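Local coordinates for nucleotidyltransferase-like protein (Exiguobacterium sibiricum, PDB 3C18) that probably transfers a nucleotidyl group to an unidentified acceptor, and joins a nucleotidyltransferase-like domain to a helical domain and a C-terminal helix-turn-helix domain, at residues Ala128-Arg133 / His214-Lys219; Ser218-Gly223 / Ile264-Ile269; Phe228-Met231 / Pro237-Met240; Gln274-Lys277 / Glu282-Thr285. One frame throughout, in Å; residues are numbered along the deposited sequence. Where two conformers were deposited one is given.

Contact 1: Ala128-Arg133 / His214-Lys219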
loop_
_atom_site.group_PDB
_atom_site.type_symbol
_atom_site.label_atom_id
_atom_site.label_comp_id
_atom_site.label_asym_id
_atom_site.label_seq_id
_atom_site.Cartn_x
_atom_site.Cartn_y
_atom_site.Cartn_z
ATOM N N ALA A 128 1.087 -13.226 2.391
ATOM C CA ALA A 128 2.268 -12.663 1.669
ATOM C C ALA A 128 2.936 -11.552 2.494
ATOM O O ALA A 128 4.182 -11.449 2.633
ATOM C CB ALA A 128 1.826 -12.118 0.307
ATOM N N LYS A 129 2.102 -10.719 3.091
ATOM C CA LYS A 129 2.616 -9.552 3.829
ATOM C C LYS A 129 3.182 -9.984 5.173
ATOM O O LYS A 129 4.183 -9.429 5.683
ATOM C CB LYS A 129 1.513 -8.522 4.038
ATOM C CG LYS A 129 0.988 -7.845 2.787
ATOM C CD LYS A 129 2.084 -7.196 1.988
ATOM N N LEU A 130 2.528 -10.965 5.765
ATOM C CA LEU A 130 3.031 -11.530 7.051
ATOM C C LEU A 130 4.447 -12.063 6.845
ATOM O O LEU A 130 5.366 -11.851 7.650
ATOM C CB LEU A 130 2.126 -12.670 7.526
ATOM C CG LEU A 130 2.608 -13.699 8.539
ATOM C CD1 LEU A 130 3.017 -13.081 9.861
ATOM C CD2 LEU A 130 1.469 -14.740 8.722
ATOM N N LEU A 131 4.622 -12.719 5.717
ATOM C CA LEU A 131 5.864 -13.431 5.404
ATOM C C LEU A 131 6.983 -12.439 5.179
ATOM O O LEU A 131 8.073 -12.579 5.702
ATOM C CB LEU A 131 5.669 -14.364 4.187
ATOM C CG LEU A 131 6.904 -15.141 3.723
ATOM C CD1 LEU A 131 7.335 -16.197 4.734
ATOM C CD2 LEU A 131 6.601 -15.784 2.345
ATOM N N ARG A 132 6.657 -11.363 4.494
ATOM C CA ARG A 132 7.636 -10.311 4.178
ATOM C C ARG A 132 8.019 -9.527 5.413
ATOM O O ARG A 132 9.195 -9.210 5.644
ATOM C CB ARG A 132 7.069 -9.366 3.123
ATOM C CG ARG A 132 8.023 -8.315 2.662
ATOM C CD ARG A 132 9.139 -8.906 1.751
ATOM N NE ARG A 132 8.614 -9.539 0.529
ATOM C CZ ARG A 132 8.404 -8.897 -0.622
ATOM N NH1 ARG A 132 8.652 -7.596 -0.709
ATOM N NH2 ARG A 132 7.938 -9.553 -1.686
ATOM N N ARG A 133 7.042 -9.228 6.251
ATOM C CA ARG A 133 7.337 -8.499 7.506
ATOM C C ARG A 133 8.168 -9.358 8.462
ATOM O O ARG A 133 9.107 -8.885 9.127
ATOM C CB ARG A 133 6.057 -7.975 8.177
ATOM C CG ARG A 133 5.316 -6.925 7.374
ATOM C CD ARG A 133 5.961 -5.536 7.373
ATOM N NE ARG A 133 7.174 -5.453 6.567
ATOM C CZ ARG A 133 7.199 -5.405 5.235
ATOM N NH1 ARG A 133 6.081 -5.430 4.543
ATOM N NH2 ARG A 133 8.351 -5.380 4.592
ATOM N N HIS A 214 6.493 -20.172 14.006
ATOM C CA HIS A 214 5.666 -21.337 14.286
ATOM C C HIS A 214 4.295 -21.199 13.626
ATOM O O HIS A 214 3.830 -22.075 12.908
ATOM C CB HIS A 214 5.484 -21.470 15.787
ATOM C CG HIS A 214 4.727 -22.686 16.207
ATOM N ND1 HIS A 214 5.057 -23.956 15.777
ATOM C CD2 HIS A 214 3.691 -22.836 17.066
ATOM C CE1 HIS A 214 4.237 -24.831 16.329
ATOM N NE2 HIS A 214 3.401 -24.176 17.117
ATOM N N LEU A 215 3.652 -20.077 13.902
ATOM C CA LEU A 215 2.285 -19.796 13.390
ATOM C C LEU A 215 2.240 -19.651 11.873
ATOM O O LEU A 215 1.233 -19.914 11.195
ATOM C CB LEU A 215 1.689 -18.573 14.105
ATOM C CG LEU A 215 1.471 -18.864 15.592
ATOM C CD1 LEU A 215 0.894 -17.718 16.370
ATOM C CD2 LEU A 215 0.565 -20.041 15.724
ATOM N N LEU A 216 3.377 -19.301 11.327
ATOM C CA LEU A 216 3.528 -19.090 9.884
ATOM C C LEU A 216 3.449 -20.435 9.183
ATOM O O LEU A 216 2.761 -20.624 8.183
ATOM C CB LEU A 216 4.890 -18.453 9.599
ATOM C CG LEU A 216 5.143 -17.721 8.304
ATOM C CD1 LEU A 216 3.887 -17.093 7.806
ATOM C CD2 LEU A 216 6.177 -16.645 8.552
ATOM N N GLN A 217 4.275 -21.338 9.685
ATOM C CA GLN A 217 4.308 -22.722 9.216
ATOM C C GLN A 217 2.902 -23.347 9.378
ATOM O O GLN A 217 2.382 -24.044 8.523
ATOM C CB GLN A 217 5.340 -23.518 10.034
ATOM C CG GLN A 217 5.252 -25.020 9.844
ATOM C CD GLN A 217 5.949 -25.477 8.587
ATOM O OE1 GLN A 217 7.179 -25.441 8.519
ATOM N NE2 GLN A 217 5.176 -25.928 7.589
ATOM N N SER A 218 2.261 -23.002 10.468
ATOM C CA SER A 218 0.944 -23.571 10.798
ATOM C C SER A 218 -0.164 -23.129 9.837
ATOM O O SER A 218 -1.142 -23.830 9.657
ATOM C CB SER A 218 0.538 -23.204 12.229
ATOM O OG SER A 218 1.553 -23.546 13.175
ATOM N N LYS A 219 -0.016 -21.949 9.251
ATOM C CA LYS A 219 -1.052 -21.362 8.372
ATOM C C LYS A 219 -0.631 -21.358 6.911
ATOM O O LYS A 219 -1.184 -20.679 6.079
ATOM C CB LYS A 219 -1.360 -19.928 8.800
ATOM C CG LYS A 219 -1.806 -19.825 10.259
ATOM C CD LYS A 219 -2.374 -18.474 10.636
ATOM C CE LYS A 219 -2.811 -18.429 12.095
ATOM N NZ LYS A 219 -4.092 -19.125 12.309
#

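Contact 2: Ser218-Gly223 / Ile264-Ile269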
loop_
_atom_site.group_PDB
_atom_site.type_symbol
_atom_site.label_atom_id
_atom_site.label_comp_id
_atom_site.label_asym_id
_atom_site.label_seq_id
_atom_site.Cartn_x
_atom_site.Cartn_y
_atom_site.Cartn_z
ATOM N N SER A 218 2.261 -23.002 10.468
ATOM C CA SER A 218 0.944 -23.571 10.798
ATOM C C SER A 218 -0.164 -23.129 9.837
ATOM O O SER A 218 -1.142 -23.830 9.657
ATOM C CB SER A 218 0.538 -23.204 12.229
ATOM O OG SER A 218 1.553 -23.546 13.175
ATOM N N LYS A 219 -0.016 -21.949 9.251
ATOM C CA LYS A 219 -1.052 -21.362 8.372
ATOM C C LYS A 219 -0.631 -21.358 6.911
ATOM O O LYS A 219 -1.184 -20.679 6.079
ATOM C CB LYS A 219 -1.360 -19.928 8.800
ATOM C CG LYS A 219 -1.806 -19.825 10.259
ATOM C CD LYS A 219 -2.374 -18.474 10.636
ATOM C CE LYS A 219 -2.811 -18.429 12.095
ATOM N NZ LYS A 219 -4.092 -19.125 12.309
ATOM N N VAL A 220 0.352 -22.165 6.631
ATOM C CA VAL A 220 0.969 -22.205 5.324
ATOM C C VAL A 220 -0.066 -22.552 4.260
ATOM O O VAL A 220 -0.078 -21.994 3.144
ATOM C CB VAL A 220 2.187 -23.198 5.327
ATOM C CG1 VAL A 220 1.709 -24.642 5.369
ATOM C CG2 VAL A 220 3.071 -22.951 4.110
ATOM N N LEU A 221 -0.961 -23.464 4.601
ATOM C CA LEU A 221 -1.958 -23.897 3.604
ATOM C C LEU A 221 -3.017 -22.833 3.357
ATOM O O LEU A 221 -3.596 -22.742 2.265
ATOM C CB LEU A 221 -2.579 -25.249 3.941
ATOM C CG LEU A 221 -1.623 -26.441 3.790
ATOM C CD1 LEU A 221 -2.349 -27.762 4.143
ATOM C CD2 LEU A 221 -1.008 -26.492 2.378
ATOM N N SER A 222 -3.239 -21.986 4.345
ATOM C CA SER A 222 -4.230 -20.908 4.200
ATOM C C SER A 222 -3.680 -19.885 3.229
ATOM O O SER A 222 -4.381 -19.305 2.386
ATOM C CB SER A 222 -4.528 -20.243 5.536
ATOM O OG SER A 222 -5.266 -21.127 6.368
ATOM N N GLY A 223 -2.386 -19.710 3.338
ATOM C CA GLY A 223 -1.691 -18.741 2.545
ATOM C C GLY A 223 -1.522 -19.186 1.100
ATOM O O GLY A 223 -1.630 -18.389 0.166
ATOM N N ILE A 264 8.497 -23.612 -1.593
ATOM C CA ILE A 264 9.479 -24.620 -2.039
ATOM C C ILE A 264 10.170 -25.141 -0.809
ATOM O O ILE A 264 10.357 -26.325 -0.640
ATOM C CB ILE A 264 10.536 -24.031 -3.013
ATOM C CG1 ILE A 264 9.893 -23.765 -4.392
ATOM C CG2 ILE A 264 11.706 -24.992 -3.131
ATOM C CD1 ILE A 264 10.755 -23.042 -5.289
ATOM N N ARG A 265 10.502 -24.243 0.097
ATOM C CA ARG A 265 11.226 -24.636 1.317
ATOM C C ARG A 265 10.339 -25.422 2.277
ATOM O O ARG A 265 10.824 -26.137 3.117
ATOM C CB ARG A 265 11.794 -23.416 2.015
ATOM C CG ARG A 265 12.967 -22.835 1.268
ATOM C CD ARG A 265 13.578 -21.646 1.980
ATOM N NE ARG A 265 12.750 -20.459 1.815
ATOM C CZ ARG A 265 12.173 -19.790 2.814
ATOM N NH1 ARG A 265 12.367 -20.158 4.076
ATOM N NH2 ARG A 265 11.424 -18.729 2.541
ATOM N N LYS A 266 9.038 -25.293 2.140
ATOM C CA LYS A 266 8.095 -25.993 3.015
ATOM C C LYS A 266 7.607 -27.270 2.363
ATOM O O LYS A 266 6.765 -27.999 2.904
ATOM C CB LYS A 266 6.884 -25.118 3.326
ATOM C CG LYS A 266 7.212 -23.922 4.152
ATOM C CD LYS A 266 7.912 -24.295 5.414
ATOM C CE LYS A 266 8.582 -23.098 6.045
ATOM N NZ LYS A 266 9.619 -23.514 7.002
ATOM N N GLY A 267 8.123 -27.515 1.174
ATOM C CA GLY A 267 7.843 -28.749 0.457
ATOM C C GLY A 267 6.542 -28.783 -0.288
ATOM O O GLY A 267 6.126 -29.829 -0.731
ATOM N N LEU A 268 5.919 -27.628 -0.485
ATOM C CA LEU A 268 4.587 -27.578 -1.142
ATOM C C LEU A 268 4.644 -27.280 -2.642
ATOM O O LEU A 268 3.683 -27.445 -3.377
ATOM C CB LEU A 268 3.727 -26.527 -0.464
ATOM C CG LEU A 268 3.363 -26.885 0.983
ATOM C CD1 LEU A 268 2.677 -25.689 1.662
ATOM C CD2 LEU A 268 2.468 -28.110 0.972
ATOM N N ILE A 269 5.806 -26.811 -3.061
ATOM C CA ILE A 269 6.070 -26.529 -4.467
ATOM C C ILE A 269 7.379 -27.179 -4.824
ATOM O O ILE A 269 8.334 -27.189 -4.038
ATOM C CB ILE A 269 6.102 -25.006 -4.799
ATOM C CG1 ILE A 269 4.688 -24.442 -4.955
ATOM C CG2 ILE A 269 6.812 -24.758 -6.130
ATOM C CD1 ILE A 269 4.657 -22.930 -5.143
#

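Contact 3: Phe228-Met231 / Pro237-Met240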
loop_
_atom_site.group_PDB
_atom_site.type_symbol
_atom_site.label_atom_id
_atom_site.label_comp_id
_atom_site.label_asym_id
_atom_site.label_seq_id
_atom_site.Cartn_x
_atom_site.Cartn_y
_atom_site.Cartn_z
ATOM N N PHE A 228 -2.101 -22.423 -5.152
ATOM C CA PHE A 228 -2.029 -23.856 -5.540
ATOM C C PHE A 228 -3.188 -24.260 -6.445
ATOM O O PHE A 228 -3.023 -24.975 -7.414
ATOM C CB PHE A 228 -2.017 -24.772 -4.326
ATOM C CG PHE A 228 -0.905 -24.486 -3.377
ATOM C CD1 PHE A 228 0.285 -23.973 -3.850
ATOM C CD2 PHE A 228 -1.027 -24.804 -2.038
ATOM C CE1 PHE A 228 1.334 -23.739 -2.994
ATOM C CE2 PHE A 228 0.010 -24.535 -1.160
ATOM C CZ PHE A 228 1.192 -24.003 -1.653
ATOM N N GLU A 229 -4.347 -23.711 -6.162
ATOM C CA GLU A 229 -5.547 -24.036 -6.925
ATOM C C GLU A 229 -5.398 -23.501 -8.337
ATOM O O GLU A 229 -5.763 -24.170 -9.302
ATOM C CB GLU A 229 -6.800 -23.436 -6.301
ATOM C CG GLU A 229 -8.104 -23.750 -7.053
ATOM N N VAL A 230 -4.871 -22.288 -8.466
ATOM C CA VAL A 230 -4.665 -21.712 -9.815
ATOM C C VAL A 230 -3.631 -22.570 -10.554
ATOM O O VAL A 230 -3.771 -22.874 -11.741
ATOM C CB VAL A 230 -4.207 -20.236 -9.772
ATOM C CG1 VAL A 230 -3.613 -19.787 -11.132
ATOM C CG2 VAL A 230 -5.365 -19.362 -9.380
HETATM N N MSE A 231 -2.598 -22.989 -9.835
HETATM C CA MSE A 231 -1.505 -23.752 -10.463
HETATM C C MSE A 231 -1.959 -25.108 -10.955
HETATM O O MSE A 231 -1.535 -25.594 -12.012
HETATM C CB MSE A 231 -0.321 -23.880 -9.531
HETATM C CG MSE A 231 0.454 -22.624 -9.415
HETATM SE SE MSE A 231 1.929 -22.698 -8.150
HETATM C CE MSE A 231 3.242 -23.585 -9.271
ATOM N N PRO A 237 4.374 -28.168 -15.030
ATOM C CA PRO A 237 4.928 -27.056 -14.274
ATOM C C PRO A 237 4.760 -25.747 -14.989
ATOM O O PRO A 237 4.486 -25.718 -16.169
ATOM C CB PRO A 237 6.397 -27.434 -14.163
ATOM C CG PRO A 237 6.435 -28.884 -14.368
ATOM C CD PRO A 237 5.369 -29.180 -15.347
ATOM N N TRP A 238 4.942 -24.676 -14.222
ATOM C CA TRP A 238 4.849 -23.313 -14.697
ATOM C C TRP A 238 6.189 -22.662 -14.683
ATOM O O TRP A 238 6.974 -22.879 -13.745
ATOM C CB TRP A 238 4.018 -22.495 -13.756
ATOM C CG TRP A 238 2.603 -22.879 -13.614
ATOM C CD1 TRP A 238 2.109 -23.995 -13.010
ATOM C CD2 TRP A 238 1.477 -22.094 -13.997
ATOM N NE1 TRP A 238 0.730 -23.958 -13.029
ATOM C CE2 TRP A 238 0.324 -22.821 -13.661
ATOM C CE3 TRP A 238 1.328 -20.866 -14.621
ATOM C CZ2 TRP A 238 -0.949 -22.329 -13.867
ATOM C CZ3 TRP A 238 0.052 -20.395 -14.852
ATOM C CH2 TRP A 238 -1.068 -21.122 -14.471
ATOM N N THR A 239 6.457 -21.817 -15.683
ATOM C CA THR A 239 7.652 -20.953 -15.571
ATOM C C THR A 239 7.238 -19.757 -14.691
ATOM O O THR A 239 6.073 -19.478 -14.531
ATOM C CB THR A 239 8.111 -20.425 -16.932
ATOM O OG1 THR A 239 7.087 -19.596 -17.481
ATOM C CG2 THR A 239 8.418 -21.542 -17.888
HETATM N N MSE A 240 8.200 -19.033 -14.141
HETATM C CA MSE A 240 7.888 -17.842 -13.353
HETATM C C MSE A 240 7.144 -16.848 -14.201
HETATM O O MSE A 240 6.164 -16.262 -13.782
HETATM C CB MSE A 240 9.168 -17.179 -12.816
HETATM C CG MSE A 240 8.956 -15.907 -12.012
HETATM SE SE MSE A 240 7.651 -16.104 -10.556
HETATM C CE MSE A 240 8.535 -17.322 -9.329
#

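Contact 4: Gln274-Lys277 / Glu282-Thr285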
loop_
_atom_site.group_PDB
_atom_site.type_symbol
_atom_site.label_atom_id
_atom_site.label_comp_id
_atom_site.label_asym_id
_atom_site.label_seq_id
_atom_site.Cartn_x
_atom_site.Cartn_y
_atom_site.Cartn_z
ATOM N N GLN A 274 14.168 -26.914 -16.921
ATOM C CA GLN A 274 13.919 -27.467 -18.244
ATOM C C GLN A 274 14.741 -26.786 -19.304
ATOM O O GLN A 274 14.554 -25.610 -19.589
ATOM C CB GLN A 274 12.447 -27.299 -18.612
ATOM C CG GLN A 274 11.481 -28.139 -17.786
ATOM C CD GLN A 274 10.020 -27.978 -18.238
ATOM O OE1 GLN A 274 9.732 -27.296 -19.238
ATOM N NE2 GLN A 274 9.096 -28.602 -17.500
ATOM N N ARG A 275 15.646 -27.520 -19.913
ATOM C CA ARG A 275 16.530 -26.916 -20.890
ATOM C C ARG A 275 15.888 -26.878 -22.242
ATOM O O ARG A 275 15.358 -27.864 -22.725
ATOM C CB ARG A 275 17.880 -27.623 -20.957
ATOM C CG ARG A 275 18.879 -26.860 -21.818
ATOM C CD ARG A 275 20.273 -27.427 -21.719
ATOM N NE ARG A 275 20.292 -28.824 -22.112
ATOM C CZ ARG A 275 20.190 -29.262 -23.359
ATOM N NH1 ARG A 275 20.059 -28.402 -24.357
ATOM N NH2 ARG A 275 20.225 -30.565 -23.611
ATOM N N THR A 276 15.965 -25.711 -22.854
ATOM C CA THR A 276 15.367 -25.491 -24.170
ATOM C C THR A 276 16.164 -26.287 -25.191
ATOM O O THR A 276 17.392 -26.238 -25.243
ATOM C CB THR A 276 15.246 -23.999 -24.497
ATOM O OG1 THR A 276 14.444 -23.383 -23.489
ATOM C CG2 THR A 276 14.596 -23.773 -25.849
ATOM N N LYS A 277 15.452 -27.074 -25.984
ATOM C CA LYS A 277 16.110 -27.871 -26.977
ATOM C C LYS A 277 16.928 -26.971 -27.896
ATOM O O LYS A 277 16.444 -25.982 -28.393
ATOM C CB LYS A 277 15.123 -28.739 -27.763
ATOM C CG LYS A 277 14.635 -29.894 -26.970
ATOM C CD LYS A 277 13.786 -30.853 -27.822
ATOM C CE LYS A 277 13.454 -32.055 -26.993
ATOM N NZ LYS A 277 12.562 -33.001 -27.719
ATOM N N GLU A 282 18.143 -22.927 -19.460
ATOM C CA GLU A 282 17.076 -23.627 -18.771
ATOM C C GLU A 282 16.112 -22.628 -18.153
ATOM O O GLU A 282 16.481 -21.575 -17.657
ATOM C CB GLU A 282 17.583 -24.512 -17.649
ATOM C CG GLU A 282 18.499 -25.611 -18.093
ATOM C CD GLU A 282 19.248 -26.214 -16.945
ATOM O OE1 GLU A 282 20.216 -25.579 -16.502
ATOM O OE2 GLU A 282 18.889 -27.307 -16.486
ATOM N N LEU A 283 14.840 -22.949 -18.279
ATOM C CA LEU A 283 13.793 -22.210 -17.603
ATOM C C LEU A 283 13.521 -22.937 -16.317
ATOM O O LEU A 283 13.428 -24.141 -16.303
ATOM C CB LEU A 283 12.495 -22.177 -18.429
ATOM C CG LEU A 283 12.409 -21.037 -19.466
ATOM C CD1 LEU A 283 13.769 -20.737 -19.984
ATOM C CD2 LEU A 283 11.519 -21.452 -20.569
ATOM N N VAL A 284 13.434 -22.172 -15.233
ATOM C CA VAL A 284 13.043 -22.701 -13.944
ATOM C C VAL A 284 11.555 -22.890 -13.978
ATOM O O VAL A 284 10.834 -22.043 -14.497
ATOM C CB VAL A 284 13.411 -21.761 -12.812
ATOM C CG1 VAL A 284 13.229 -22.451 -11.495
ATOM C CG2 VAL A 284 14.880 -21.263 -13.044
ATOM N N THR A 285 11.103 -24.029 -13.434
ATOM C CA THR A 285 9.679 -24.382 -13.446
ATOM C C THR A 285 9.240 -24.843 -12.069
ATOM O O THR A 285 10.063 -25.275 -11.236
ATOM C CB THR A 285 9.343 -25.447 -14.526
ATOM O OG1 THR A 285 9.934 -26.697 -14.179
ATOM C CG2 THR A 285 9.869 -25.039 -15.888
#

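Contact 1: Ala128-Arg133 / His214-Lys219
Leu216 drives its forked side chain between Leu130 and Leu131, a simple case of apolar packing between two helices, 116-142 and 201-218, of the all-helical region that matches the YgxA-like substrate-binding family. The two helices lie closest, within these segments, at Leu131 and Leu216, whose CA atoms are 7.6 Å apart. From its CA, Leu216 directs CB at the opposing helix, and CG follows anti to the backbone N (chi1 -160°), which carries the branch point on toward the two leucines. There the chain divides. CD1 goes to Leu130, lying 3.7 Å from Leu130 CG and only 3.5 Å from Leu130 CD2, a carbon pair closer than van der Waals contact normally allows; the two side chains run past each other in opposite directions. Phe127 and Phe134, also on helix 116-142, add to the apolar surround of Leu216, and Phe262 of helix 253-265 touches Leu131 from a third helix. All three leucines are buried, and no hydrogen bond joins the segments. The other branch of Leu216 meets Leu131 nearly at a right angle and more gently, its CD2 resting 4.0 Å from Leu131 CD1.

Contact 2: Ser218-Gly223 / Ile264-Ile269
Leu268 CD1 is the methyl on which the apolar part of this contact turns. Val220 and Leu268 reach toward each other tip to tip, with Val220 CG2 at 3.7 Å from Leu268 CD1 and Val220 CG1 at 4.0 Å from the same methyl. Leu221 comes in across Leu268 at about a right angle and lays its CD2 3.8 Å from Leu268 CD1, so three methyls of the 218-223 segment close on one. The aliphatic stem of Lys266 adds a fringe contact, its CG 4.3 Å from Val220 CG2, before the chain turns away and its NZ makes a weak hydrogen bond to Gln217. No hydrogen bond joins the two segments. Gly267, at phi 81°, ends helix 253-265 in a Schellman motif that includes a bond from Gly267 N to Ile264 O of 3.1 Å, and the reversal brings Leu268 round to face Val220. Lys219 leaves the geometry of helix 201-218 and takes the N-cap position of helix 220-231, its O receiving Gly223 N at 3.1 Å. The contact joins the first turn of helix 220-231 to the exit of helix 253-265, just where the chain enters strand 269-275; Phe262 and Phe263 of helix 253-265 also cover Val220, Phe228 of helix 220-231 lies against Leu268, and the backbone of Leu268 is bonded to Val289, just past strand 281-288.

Contact 3: Phe228-Met231 / Pro237-Met240
Met231, a selenomethionine here, lays its side chain over one face of the Trp238 indole. CG stands over the five-membered ring, 4.2 Å from its centroid, in a CH-pi contact displaced toward the rim; SE follows above the same ring at 5.3 Å from that centroid, a distant Met-aromatic contact. A bend at the last torsion (chi3 81°) then brings the terminal methyl back, placing Met231 CE 3.9 Å from Trp238 CD1. The indole edge is used as well. Trp238 NE1 donates to Met231 O at 3.0 Å, with an N-H...O angle of 161°, and the bond lies in the carbonyl plane on a lone pair while the oxygen lies practically in the ring plane. Face and edge together leave the indole little freedom to turn. Beyond the bond, the benzo part meets Val230, with Val230 O 3.6 Å from Trp238 CZ2. A phenylalanine in place of Trp238 would probably leave Met231 O without this donor and open a gap beside Val230. Arg234 adds a cation-pi contact to the indole, and Leu243 of helix 240-245 also touches it. The arrangement pins the end of helix 220-231 to strand 238-239, the first helix and first short strand of a winged-helix fold, whose three-stranded sheet continues through strand 281-288 by backbone bonds between Trp238 and Tyr286.

Contact 4: Gln274-Lys277 / Glu282-Thr285
Gln274 and Leu283 bond through their backbones and the stems of Arg275 and Glu282 abut, but the exposed ends of Gln274 and Arg275 make a looser, solvent-facing side. As an antiparallel hydrogen-bonded pair the first two exchange two bonds: Gln274 N to Leu283 O at 2.9 Å, almost straight at 169°, and Leu283 N to Gln274 O at 3.0 Å. Gln274 O also takes a CA-H...O contact from Glu282 CA at 3.3 Å. In the next, non-hydrogen-bonded pair the CA atoms of Arg275 and Glu282 approach to 4.0 Å, and Arg275 CB packs 3.6 Å from Glu282 CG. These strands, 269-275 and 281-288, form the beta hairpin that is the wing of the winged-helix domain. On the face bearing Gln274, Leu283 and Thr285, the extended Gln274 chain passes across Thr285 at about a right angle, its CD 3.8 Å from Thr285 CG2. An alanine in place of Thr285 would probably open a gap beside the Gln274 chain, where CG2 now packs, and leave Ser272 OG without its partner Thr285 OG1. The Arg275 and Glu282 charges do not meet: Arg275 NE and Glu282 OE2 stay 6.0 Å apart. Arg275 NH1 turns instead to Leu279 O, and Glu282 forms a salt bridge with Arg59 of the second subunit, a strand of which pairs antiparallel with Glu282 and Leu283. Toward the turn, Thr276 OG1 only skirts Leu283 CD1, at 4.4 Å.

From the N terminus, the chain passes through the nucleotidyltransferase-like region before contact 1 closes a long, largely helical loop from helix 116-142 to helix 201-218. Contact 2 opens where that loop ends, sharing Ser218 and Lys219 with it, and brings the start of helix 220-231 against the exit of helix 253-265, at the junction with the preceding helical region. Contact 3 falls within the second loop; the two touch where Phe228 packs on Leu268 and Ile269 and Met231 on Ile269. Contact 4 follows as the final hairpin. It meets contact 3 where Pro237 packs on Thr285, since strands 238-239 and 281-288 are neighbours in one sheet. Contacts 1 and 4 lie about 31 Å apart, centre to centre.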